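Titin (Homo sapiens, PDB 2J8H) serves as an elastic structural protein of muscle, here seen as two tandem immunoglobulin domains of its A-band part held in a rigid arrangement. Local coordinates at residues Gly110-Arg118 against Lys189-Asp197; Lys140-Tyr151 against Leu162-Asp172. All coordinates share one frame; numbering follows the deposited sequence.

Interaction 1 (Gly110-Arg118 against Lys189-Asp197)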
loop_
_atom_site.group_PDB
_atom_site.type_symbol
_atom_site.label_atom_id
_atom_site.label_comp_id
_atom_site.label_asym_id
_atom_site.label_seq_id
_atom_site.Cartn_x
_atom_site.Cartn_y
_atom_site.Cartn_z
ATOM N N GLY A 110 5.103 -9.143 -22.714
ATOM C CA GLY A 110 4.162 -8.090 -22.330
ATOM C C GLY A 110 2.766 -8.210 -22.883
ATOM O O GLY A 110 1.889 -7.418 -22.541
ATOM N N MET A 111 2.533 -9.217 -23.716
ATOM C CA MET A 111 1.239 -9.406 -24.335
ATOM C C MET A 111 0.710 -10.777 -24.010
ATOM O O MET A 111 1.468 -11.710 -23.749
ATOM C CB MET A 111 1.372 -9.292 -25.847
ATOM C CG MET A 111 1.759 -7.940 -26.329
ATOM S SD MET A 111 1.896 -7.956 -28.144
ATOM C CE MET A 111 3.388 -8.901 -28.350
ATOM N N GLY A 112 -0.604 -10.899 -24.035
ATOM C CA GLY A 112 -1.223 -12.199 -24.064
ATOM C C GLY A 112 -0.723 -12.946 -25.287
ATOM O O GLY A 112 -0.250 -12.339 -26.246
ATOM N N ALA A 113 -0.830 -14.266 -25.232
ATOM C CA ALA A 113 -0.493 -15.121 -26.344
ATOM C C ALA A 113 -1.469 -16.278 -26.372
ATOM O O ALA A 113 -1.630 -16.996 -25.387
ATOM C CB ALA A 113 0.896 -15.641 -26.188
ATOM N N VAL A 114 -2.091 -16.467 -27.525
ATOM C CA VAL A 114 -2.953 -17.613 -27.771
ATOM C C VAL A 114 -2.405 -18.288 -29.017
ATOM O O VAL A 114 -2.181 -17.637 -30.025
ATOM C CB VAL A 114 -4.434 -17.192 -27.942
ATOM C CG1 VAL A 114 -5.295 -18.400 -28.290
ATOM C CG2 VAL A 114 -4.939 -16.529 -26.660
ATOM N N HIS A 115 -2.145 -19.583 -28.913
ATOM C CA HIS A 115 -1.622 -20.367 -30.022
ATOM C C HIS A 115 -2.750 -21.305 -30.441
ATOM O O HIS A 115 -3.185 -22.159 -29.664
ATOM C CB HIS A 115 -0.363 -21.114 -29.573
ATOM C CG HIS A 115 0.592 -20.247 -28.816
ATOM N ND1 HIS A 115 1.234 -19.172 -29.393
ATOM C CD2 HIS A 115 0.959 -20.247 -27.511
ATOM C CE1 HIS A 115 1.978 -18.567 -28.485
ATOM N NE2 HIS A 115 1.833 -19.203 -27.335
ATOM N N ALA A 116 -3.266 -21.111 -31.645
ATOM C CA ALA A 116 -4.427 -21.860 -32.086
ATOM C C ALA A 116 -4.098 -22.665 -33.326
ATOM O O ALA A 116 -3.137 -22.374 -34.022
ATOM C CB ALA A 116 -5.595 -20.907 -32.359
ATOM N N LEU A 117 -4.911 -23.685 -33.581
ATOM C CA LEU A 117 -4.863 -24.433 -34.824
ATOM C C LEU A 117 -6.080 -24.070 -35.681
ATOM O O LEU A 117 -7.134 -23.736 -35.141
ATOM C CB LEU A 117 -4.885 -25.927 -34.526
ATOM C CG LEU A 117 -3.692 -26.509 -33.769
ATOM C CD1 LEU A 117 -3.933 -28.001 -33.582
ATOM C CD2 LEU A 117 -2.358 -26.268 -34.488
ATOM N N ARG A 118 -5.935 -24.135 -37.005
ATOM C CA ARG A 118 -7.037 -23.834 -37.896
ATOM C C ARG A 118 -8.270 -24.617 -37.498
ATOM O O ARG A 118 -8.188 -25.825 -37.236
ATOM C CB ARG A 118 -6.707 -24.206 -39.336
ATOM C CG ARG A 118 -5.908 -23.174 -40.086
ATOM C CD ARG A 118 -5.580 -23.721 -41.469
ATOM N NE ARG A 118 -6.577 -23.376 -42.490
ATOM C CZ ARG A 118 -6.794 -24.072 -43.609
ATOM N NH1 ARG A 118 -6.125 -25.201 -43.868
ATOM N NH2 ARG A 118 -7.711 -23.647 -44.473
ATOM N N LYS A 189 -4.778 -3.863 -22.891
ATOM C CA LYS A 189 -3.749 -4.869 -23.044
ATOM C C LYS A 189 -3.938 -5.476 -24.426
ATOM O O LYS A 189 -5.002 -5.379 -25.014
ATOM C CB LYS A 189 -3.862 -5.964 -21.979
ATOM C CG LYS A 189 -3.542 -5.543 -20.538
ATOM C CD LYS A 189 -2.082 -5.170 -20.367
ATOM C CE LYS A 189 -1.826 -4.445 -19.069
ATOM N NZ LYS A 189 -2.494 -3.084 -19.028
ATOM N N THR A 190 -2.874 -6.078 -24.932
ATOM C CA THR A 190 -2.871 -6.701 -26.227
ATOM C C THR A 190 -2.643 -8.190 -26.048
ATOM O O THR A 190 -1.902 -8.624 -25.169
ATOM C CB THR A 190 -1.768 -6.089 -27.087
ATOM O OG1 THR A 190 -2.067 -4.701 -27.259
ATOM C CG2 THR A 190 -1.663 -6.760 -28.467
ATOM N N VAL A 191 -3.276 -8.961 -26.919
ATOM C CA VAL A 191 -3.081 -10.403 -27.018
ATOM C C VAL A 191 -2.712 -10.746 -28.463
ATOM O O VAL A 191 -3.424 -10.347 -29.389
ATOM C CB VAL A 191 -4.391 -11.146 -26.687
ATOM C CG1 VAL A 191 -4.211 -12.636 -26.816
ATOM C CG2 VAL A 191 -4.873 -10.772 -25.297
ATOM N N GLU A 192 -1.608 -11.455 -28.661
ATOM C CA GLU A 192 -1.274 -11.933 -29.993
ATOM C C GLU A 192 -1.829 -13.333 -30.186
ATOM O O GLU A 192 -1.567 -14.233 -29.377
ATOM C CB GLU A 192 0.226 -11.945 -30.255
ATOM C CG GLU A 192 0.510 -12.465 -31.664
ATOM C CD GLU A 192 1.946 -12.395 -32.063
ATOM O OE1 GLU A 192 2.789 -12.062 -31.202
ATOM O OE2 GLU A 192 2.223 -12.683 -33.247
ATOM N N LEU A 193 -2.582 -13.509 -31.275
ATOM C CA LEU A 193 -3.102 -14.806 -31.672
ATOM C C LEU A 193 -2.295 -15.262 -32.851
ATOM O O LEU A 193 -2.139 -14.521 -33.803
ATOM C CB LEU A 193 -4.571 -14.693 -32.082
ATOM C CG LEU A 193 -5.282 -15.934 -32.637
ATOM C CD1 LEU A 193 -5.070 -17.129 -31.738
ATOM C CD2 LEU A 193 -6.794 -15.678 -32.805
ATOM N N ASP A 194 -1.756 -16.470 -32.796
ATOM C CA ASP A 194 -1.170 -17.059 -33.992
ATOM C C ASP A 194 -1.925 -18.326 -34.313
ATOM O O ASP A 194 -2.458 -18.982 -33.429
ATOM C CB ASP A 194 0.320 -17.312 -33.839
ATOM C CG ASP A 194 0.628 -18.407 -32.858
ATOM O OD1 ASP A 194 0.591 -18.125 -31.637
ATOM O OD2 ASP A 194 0.909 -19.534 -33.319
ATOM N N VAL A 195 -1.994 -18.649 -35.597
ATOM C CA VAL A 195 -2.738 -19.807 -36.041
ATOM C C VAL A 195 -1.793 -20.730 -36.796
ATOM O O VAL A 195 -1.115 -20.302 -37.725
ATOM C CB VAL A 195 -3.925 -19.400 -36.931
ATOM C CG1 VAL A 195 -4.695 -20.654 -37.410
ATOM C CG2 VAL A 195 -4.839 -18.435 -36.184
ATOM N N ALA A 196 -1.729 -21.985 -36.359
ATOM C CA ALA A 196 -0.926 -22.997 -37.031
ATOM C C ALA A 196 -1.853 -23.923 -37.810
ATOM O O ALA A 196 -3.026 -24.105 -37.471
ATOM C CB ALA A 196 -0.113 -23.784 -36.012
ATOM N N ASP A 197 -1.354 -24.514 -38.873
ATOM C CA ASP A 197 -2.144 -25.554 -39.503
ATOM C C ASP A 197 -2.161 -26.782 -38.595
ATOM O O ASP A 197 -3.195 -27.036 -37.955
ATOM C CB ASP A 197 -1.627 -25.867 -40.894
ATOM C CG ASP A 197 -2.144 -24.888 -41.906
ATOM O OD1 ASP A 197 -1.967 -23.667 -41.673
ATOM O OD2 ASP A 197 -2.761 -25.336 -42.899
ATOM O OXT ASP A 197 -1.152 -27.495 -38.461
HETATM O O HOH W 1 -0.403 -5.770 -23.510
#
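Strand 112-117 runs parallel to strand 189-196, with an axis separation of 4.3 Å and directions 19° apart. G112 pairs with V191, and the register continues residue by residue to L117 with A196. N-H groups of G112, V114, A116 and R118 reach carbonyls of T190, E192, D194 and A196. E192, D194 and A196 return bonds to G112, V114 and A116. At the start, a water bridges G110 O and T190 N. The CA atoms of G112 and V191 are only 3.9 Å apart, and a CB on G112 would clash with V191 CG2.

V114, A116, V191, L193 and V195 share one face. L193 CD1 lies 3.7 Å from V114 CG1 and also touches A116 CB. On the other face, H115 ND1 donates to D194 OD1 at 2.6 Å. The oxygen uses its syn lone pair and sits at the ring edge. With chi1 at 69°, the D194 carboxylate folds over its own backbone, which carries OD1 to the H115 ring. Replacing D194 by alanine removes the carboxylate, which is likely to leave H115 ND1 without its acceptor and the ring freer to turn.

At the end, R118 NH1 makes a long salt bridge of 3.5 Å to D197 OD2. R170 is the stronger partner of that carboxylate. This parallel pairing of an early edge strand with the last strand is the A'-G pairing of I-set immunoglobulin domains.

Interaction 2 (Lys140-Tyr151 against Leu162-Asp172)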
loop_
_atom_site.group_PDB
_atom_site.type_symbol
_atom_site.label_atom_id
_atom_site.label_comp_id
_atom_site.label_asym_id
_atom_site.label_seq_id
_atom_site.Cartn_x
_atom_site.Cartn_y
_atom_site.Cartn_z
ATOM N N LYS A 140 -9.072 -5.258 -33.339
ATOM C CA LYS A 140 -7.958 -5.941 -33.999
ATOM C C LYS A 140 -7.209 -4.877 -34.759
ATOM O O LYS A 140 -7.735 -4.288 -35.704
ATOM C CB LYS A 140 -8.403 -7.036 -34.954
ATOM C CG LYS A 140 -7.248 -7.900 -35.424
ATOM C CD LYS A 140 -7.668 -8.916 -36.469
ATOM C CE LYS A 140 -6.499 -9.826 -36.814
ATOM N NZ LYS A 140 -6.834 -10.835 -37.839
ATOM N N GLY A 141 -5.979 -4.622 -34.328
ATOM C CA GLY A 141 -5.241 -3.477 -34.826
ATOM C C GLY A 141 -6.024 -2.213 -34.490
ATOM O O GLY A 141 -6.352 -1.962 -33.303
ATOM N N GLN A 142 -6.320 -1.444 -35.535
ATOM C CA GLN A 142 -7.115 -0.240 -35.454
ATOM C C GLN A 142 -8.469 -0.514 -36.100
ATOM O O GLN A 142 -8.890 0.212 -37.015
ATOM C CB GLN A 142 -6.447 0.912 -36.236
ATOM C CG GLN A 142 -4.993 1.287 -35.871
ATOM C CD GLN A 142 -4.661 2.768 -36.217
ATOM O OE1 GLN A 142 -5.552 3.563 -36.587
ATOM N NE2 GLN A 142 -3.377 3.139 -36.087
ATOM N N ASP A 143 -9.140 -1.575 -35.669
ATOM C CA ASP A 143 -10.524 -1.814 -36.083
ATOM C C ASP A 143 -11.326 -2.307 -34.886
ATOM O O ASP A 143 -11.023 -3.360 -34.338
ATOM C CB ASP A 143 -10.593 -2.844 -37.207
ATOM C CG ASP A 143 -10.291 -2.245 -38.566
ATOM O OD1 ASP A 143 -9.112 -1.891 -38.820
ATOM O OD2 ASP A 143 -11.240 -2.133 -39.382
ATOM N N LEU A 144 -12.350 -1.550 -34.496
ATOM C CA LEU A 144 -13.207 -1.956 -33.389
ATOM C C LEU A 144 -13.955 -3.227 -33.734
ATOM O O LEU A 144 -14.497 -3.364 -34.819
ATOM C CB LEU A 144 -14.227 -0.878 -33.018
ATOM C CG LEU A 144 -13.827 0.154 -31.971
ATOM C CD1 LEU A 144 -15.055 1.024 -31.673
ATOM C CD2 LEU A 144 -13.283 -0.513 -30.689
ATOM N N ILE A 145 -13.989 -4.152 -32.796
ATOM C CA ILE A 145 -14.742 -5.366 -32.974
ATOM C C ILE A 145 -15.992 -5.255 -32.161
ATOM O O ILE A 145 -15.971 -5.011 -30.952
ATOM C CB ILE A 145 -13.995 -6.617 -32.465
ATOM C CG1 ILE A 145 -12.728 -6.868 -33.288
ATOM C CG2 ILE A 145 -14.948 -7.831 -32.466
ATOM C CD1 ILE A 145 -11.808 -7.940 -32.700
ATOM N N ASP A 146 -17.106 -5.448 -32.816
ATOM C CA ASP A 146 -18.244 -5.912 -32.082
ATOM C C ASP A 146 -18.671 -7.277 -32.651
ATOM O O ASP A 146 -18.061 -7.834 -33.601
ATOM C CB ASP A 146 -19.372 -4.871 -32.086
ATOM C CG ASP A 146 -19.816 -4.478 -33.473
ATOM O OD1 ASP A 146 -19.443 -5.141 -34.476
ATOM O OD2 ASP A 146 -20.550 -3.478 -33.555
ATOM N N ASN A 147 -19.705 -7.818 -32.030
ATOM C CA ASN A 147 -20.430 -8.950 -32.594
ATOM C C ASN A 147 -20.810 -8.711 -34.046
ATOM O O ASN A 147 -21.369 -7.686 -34.376
ATOM C CB ASN A 147 -21.657 -9.206 -31.723
ATOM C CG ASN A 147 -21.264 -9.450 -30.272
ATOM O OD1 ASN A 147 -20.244 -10.078 -30.012
ATOM N ND2 ASN A 147 -22.047 -8.911 -29.328
ATOM N N ASN A 148 -20.434 -9.655 -34.902
ATOM C CA ASN A 148 -20.889 -9.734 -36.289
ATOM C C ASN A 148 -20.956 -11.215 -36.669
ATOM O O ASN A 148 -21.056 -12.059 -35.784
ATOM C CB ASN A 148 -19.893 -8.977 -37.171
ATOM C CG ASN A 148 -18.439 -9.355 -36.874
ATOM O OD1 ASN A 148 -18.146 -10.468 -36.434
ATOM N ND2 ASN A 148 -17.528 -8.416 -37.126
ATOM N N GLY A 149 -20.848 -11.544 -37.949
ATOM C CA GLY A 149 -20.820 -12.938 -38.375
ATOM C C GLY A 149 -19.551 -13.706 -38.089
ATOM O O GLY A 149 -19.490 -14.906 -38.315
ATOM N N HIS A 150 -18.534 -13.021 -37.580
ATOM C CA HIS A 150 -17.218 -13.596 -37.408
ATOM C C HIS A 150 -16.826 -13.725 -35.947
ATOM O O HIS A 150 -16.391 -14.800 -35.505
ATOM C CB HIS A 150 -16.195 -12.724 -38.158
ATOM C CG HIS A 150 -14.844 -13.359 -38.303
ATOM N ND1 HIS A 150 -14.512 -14.166 -39.371
ATOM C CD2 HIS A 150 -13.743 -13.290 -37.527
ATOM C CE1 HIS A 150 -13.255 -14.558 -39.243
ATOM N NE2 HIS A 150 -12.771 -14.050 -38.124
ATOM N N TYR A 151 -16.955 -12.637 -35.194
ATOM C CA TYR A 151 -16.576 -12.653 -33.796
ATOM C C TYR A 151 -17.778 -12.694 -32.895
ATOM O O TYR A 151 -18.829 -12.154 -33.229
ATOM C CB TYR A 151 -15.799 -11.380 -33.426
ATOM C CG TYR A 151 -14.585 -11.025 -34.241
ATOM C CD1 TYR A 151 -14.630 -10.017 -35.191
ATOM C CD2 TYR A 151 -13.367 -11.636 -34.002
ATOM C CE1 TYR A 151 -13.504 -9.662 -35.920
ATOM C CE2 TYR A 151 -12.251 -11.286 -34.716
ATOM C CZ TYR A 151 -12.314 -10.295 -35.649
ATOM O OH TYR A 151 -11.168 -9.950 -36.320
ATOM N N LEU A 162 -13.172 -12.783 -26.244
ATOM C CA LEU A 162 -13.363 -12.644 -27.654
ATOM C C LEU A 162 -13.371 -14.045 -28.205
ATOM O O LEU A 162 -12.374 -14.772 -28.097
ATOM C CB LEU A 162 -12.231 -11.835 -28.298
ATOM C CG LEU A 162 -12.367 -11.686 -29.823
ATOM C CD1 LEU A 162 -13.660 -10.921 -30.164
ATOM C CD2 LEU A 162 -11.097 -11.067 -30.452
ATOM N N VAL A 163 -14.495 -14.432 -28.791
ATOM C CA VAL A 163 -14.638 -15.803 -29.284
ATOM C C VAL A 163 -14.692 -15.832 -30.823
ATOM O O VAL A 163 -15.253 -14.934 -31.483
ATOM C CB VAL A 163 -15.880 -16.485 -28.707
ATOM C CG1 VAL A 163 -15.893 -17.980 -29.052
ATOM C CG2 VAL A 163 -15.981 -16.271 -27.183
ATOM N N PHE A 164 -14.129 -16.897 -31.380
ATOM C CA PHE A 164 -14.157 -17.168 -32.816
ATOM C C PHE A 164 -15.070 -18.376 -33.017
ATOM O O PHE A 164 -14.588 -19.473 -33.207
ATOM C CB PHE A 164 -12.726 -17.463 -33.290
ATOM C CG PHE A 164 -11.795 -16.279 -33.153
ATOM C CD1 PHE A 164 -11.191 -15.978 -31.940
ATOM C CD2 PHE A 164 -11.562 -15.434 -34.219
ATOM C CE1 PHE A 164 -10.361 -14.871 -31.806
ATOM C CE2 PHE A 164 -10.725 -14.334 -34.088
ATOM C CZ PHE A 164 -10.137 -14.054 -32.872
ATOM N N PRO A 165 -16.407 -18.184 -32.944
ATOM C CA PRO A 165 -17.330 -19.318 -32.888
ATOM C C PRO A 165 -17.349 -20.218 -34.122
ATOM O O PRO A 165 -17.789 -21.375 -34.040
ATOM C CB PRO A 165 -18.691 -18.648 -32.684
ATOM C CG PRO A 165 -18.534 -17.292 -33.220
ATOM C CD PRO A 165 -17.136 -16.904 -32.896
ATOM N N ASN A 166 -16.895 -19.696 -35.256
ATOM C CA ASN A 166 -16.913 -20.438 -36.490
ATOM C C ASN A 166 -15.648 -21.286 -36.636
ATOM O O ASN A 166 -15.511 -22.023 -37.606
ATOM C CB ASN A 166 -16.999 -19.492 -37.694
ATOM C CG ASN A 166 -18.121 -18.476 -37.581
ATOM O OD1 ASN A 166 -19.225 -18.781 -37.101
ATOM N ND2 ASN A 166 -17.864 -17.268 -38.086
ATOM N N GLY A 167 -14.723 -21.167 -35.687
ATOM C CA GLY A 167 -13.406 -21.765 -35.828
ATOM C C GLY A 167 -12.437 -20.765 -36.420
ATOM O O GLY A 167 -12.748 -20.088 -37.399
ATOM N N VAL A 168 -11.236 -20.691 -35.856
ATOM C CA VAL A 168 -10.256 -19.720 -36.341
ATOM C C VAL A 168 -9.770 -20.047 -37.714
ATOM O O VAL A 168 -9.627 -21.210 -38.078
ATOM C CB VAL A 168 -9.000 -19.587 -35.445
ATOM C CG1 VAL A 168 -9.369 -18.916 -34.154
ATOM C CG2 VAL A 168 -8.363 -20.932 -35.215
ATOM N N GLU A 169 -9.535 -18.982 -38.465
ATOM C CA GLU A 169 -8.970 -19.034 -39.784
ATOM C C GLU A 169 -7.568 -18.441 -39.685
ATOM O O GLU A 169 -7.235 -17.762 -38.719
ATOM C CB GLU A 169 -9.838 -18.204 -40.716
ATOM C CG GLU A 169 -11.240 -18.795 -40.889
ATOM C CD GLU A 169 -12.279 -17.790 -41.392
ATOM O OE1 GLU A 169 -11.898 -16.675 -41.820
ATOM O OE2 GLU A 169 -13.490 -18.127 -41.355
ATOM N N ARG A 170 -6.741 -18.690 -40.690
ATOM C CA ARG A 170 -5.379 -18.182 -40.678
ATOM C C ARG A 170 -5.355 -16.666 -40.572
ATOM O O ARG A 170 -4.458 -16.087 -39.953
ATOM C CB ARG A 170 -4.660 -18.602 -41.947
ATOM C CG ARG A 170 -4.369 -20.059 -41.999
ATOM C CD ARG A 170 -3.686 -20.379 -43.293
ATOM N NE ARG A 170 -3.714 -21.809 -43.541
ATOM C CZ ARG A 170 -3.811 -22.375 -44.747
ATOM N NH1 ARG A 170 -3.882 -21.647 -45.867
ATOM N NH2 ARG A 170 -3.834 -23.701 -44.832
ATOM N N LYS A 171 -6.342 -16.027 -41.186
ATOM C CA LYS A 171 -6.418 -14.578 -41.194
ATOM C C LYS A 171 -6.738 -14.008 -39.831
ATOM O O LYS A 171 -6.624 -12.808 -39.647
ATOM C CB LYS A 171 -7.467 -14.099 -42.196
ATOM C CG LYS A 171 -8.922 -14.272 -41.771
ATOM C CD LYS A 171 -9.855 -13.984 -42.954
ATOM C CE LYS A 171 -11.176 -13.331 -42.520
ATOM N NZ LYS A 171 -11.967 -12.819 -43.712
ATOM N N ASP A 172 -7.172 -14.849 -38.893
ATOM C CA ASP A 172 -7.493 -14.394 -37.536
ATOM C C ASP A 172 -6.263 -14.097 -36.698
ATOM O O ASP A 172 -6.352 -13.422 -35.671
ATOM C CB ASP A 172 -8.382 -15.417 -36.821
ATOM C CG ASP A 172 -9.795 -15.416 -37.352
ATOM O OD1 ASP A 172 -10.282 -14.309 -37.660
ATOM O OD2 ASP A 172 -10.417 -16.496 -37.451
HETATM O O HOH W 2 -9.615 -11.618 -37.746
#
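H150 has the largest area buried in this contact, and it meets D172 through the edge of its ring. H150 NE2 donates to D172 OD1 at 2.5 Å, on the syn lone pair, and the oxygen lies close to the ring plane. The planes of ring and carboxylate are 61° apart. The CB of H150 starts away from 162-172, but with CG anti to the backbone N (chi1 -168°) the ring end comes back to D172. The other oxygen, D172 OD2, accepts from E169 N, so both carboxylate oxygens are held. E169 OE1 also lies near the plane of the H150 ring, 3.6 Å from H150 CE1.

Y151 lies between two groups of its own segment. H150 CD2 sits 3.7 Å above the centre of one face, and I145 CD1 is offset toward the rim of the other. Across the contact, Y151 CE2 touches F164 CE2 at 3.5 Å, with the ring planes at 67°. L162 CD1 packs on Y151 CD2, while L162 CD2 meets I145 CD1 tip to tip.

N148 OD1 accepts from H150 N, an Asx turn, and from Y151 N, which completes an Asx motif. Nearby, N166 ND2 donates to G149 O at 2.9 Å. A water joins Y151 OH, D172 OD1 and K140 NZ, and K140 NZ also bonds to A173 O.

The contact closes one end of the domain between its two sheets. I145, Y151 and L162 pack on Y176 of strand 174-182, whose OH bonds to D172 O as in a tyrosine corner. L162 also reaches W138 of strand 135-140.

Overall arrangement
Interaction 2 is nested in the chain between the two strands of interaction 1, and all four segments belong to one immunoglobulin domain. Both contacts are partly buried. Interaction 1 is a regular backbone pairing at a sheet edge, with one apolar face and one mixed face that carries the H115-D194 bond. Interaction 2 joins loops and turns, and side chains do most of the work: a buried carboxylate, aromatic rings and a bridging water. Their centres are 13 Å apart, and the two contacts touch. R170 of 162-172 forms a salt bridge with the C-terminal residue D197. L117 packs on V168, V195 on E169 and L193 on F164. Strand 174-182 is a common neighbour of both.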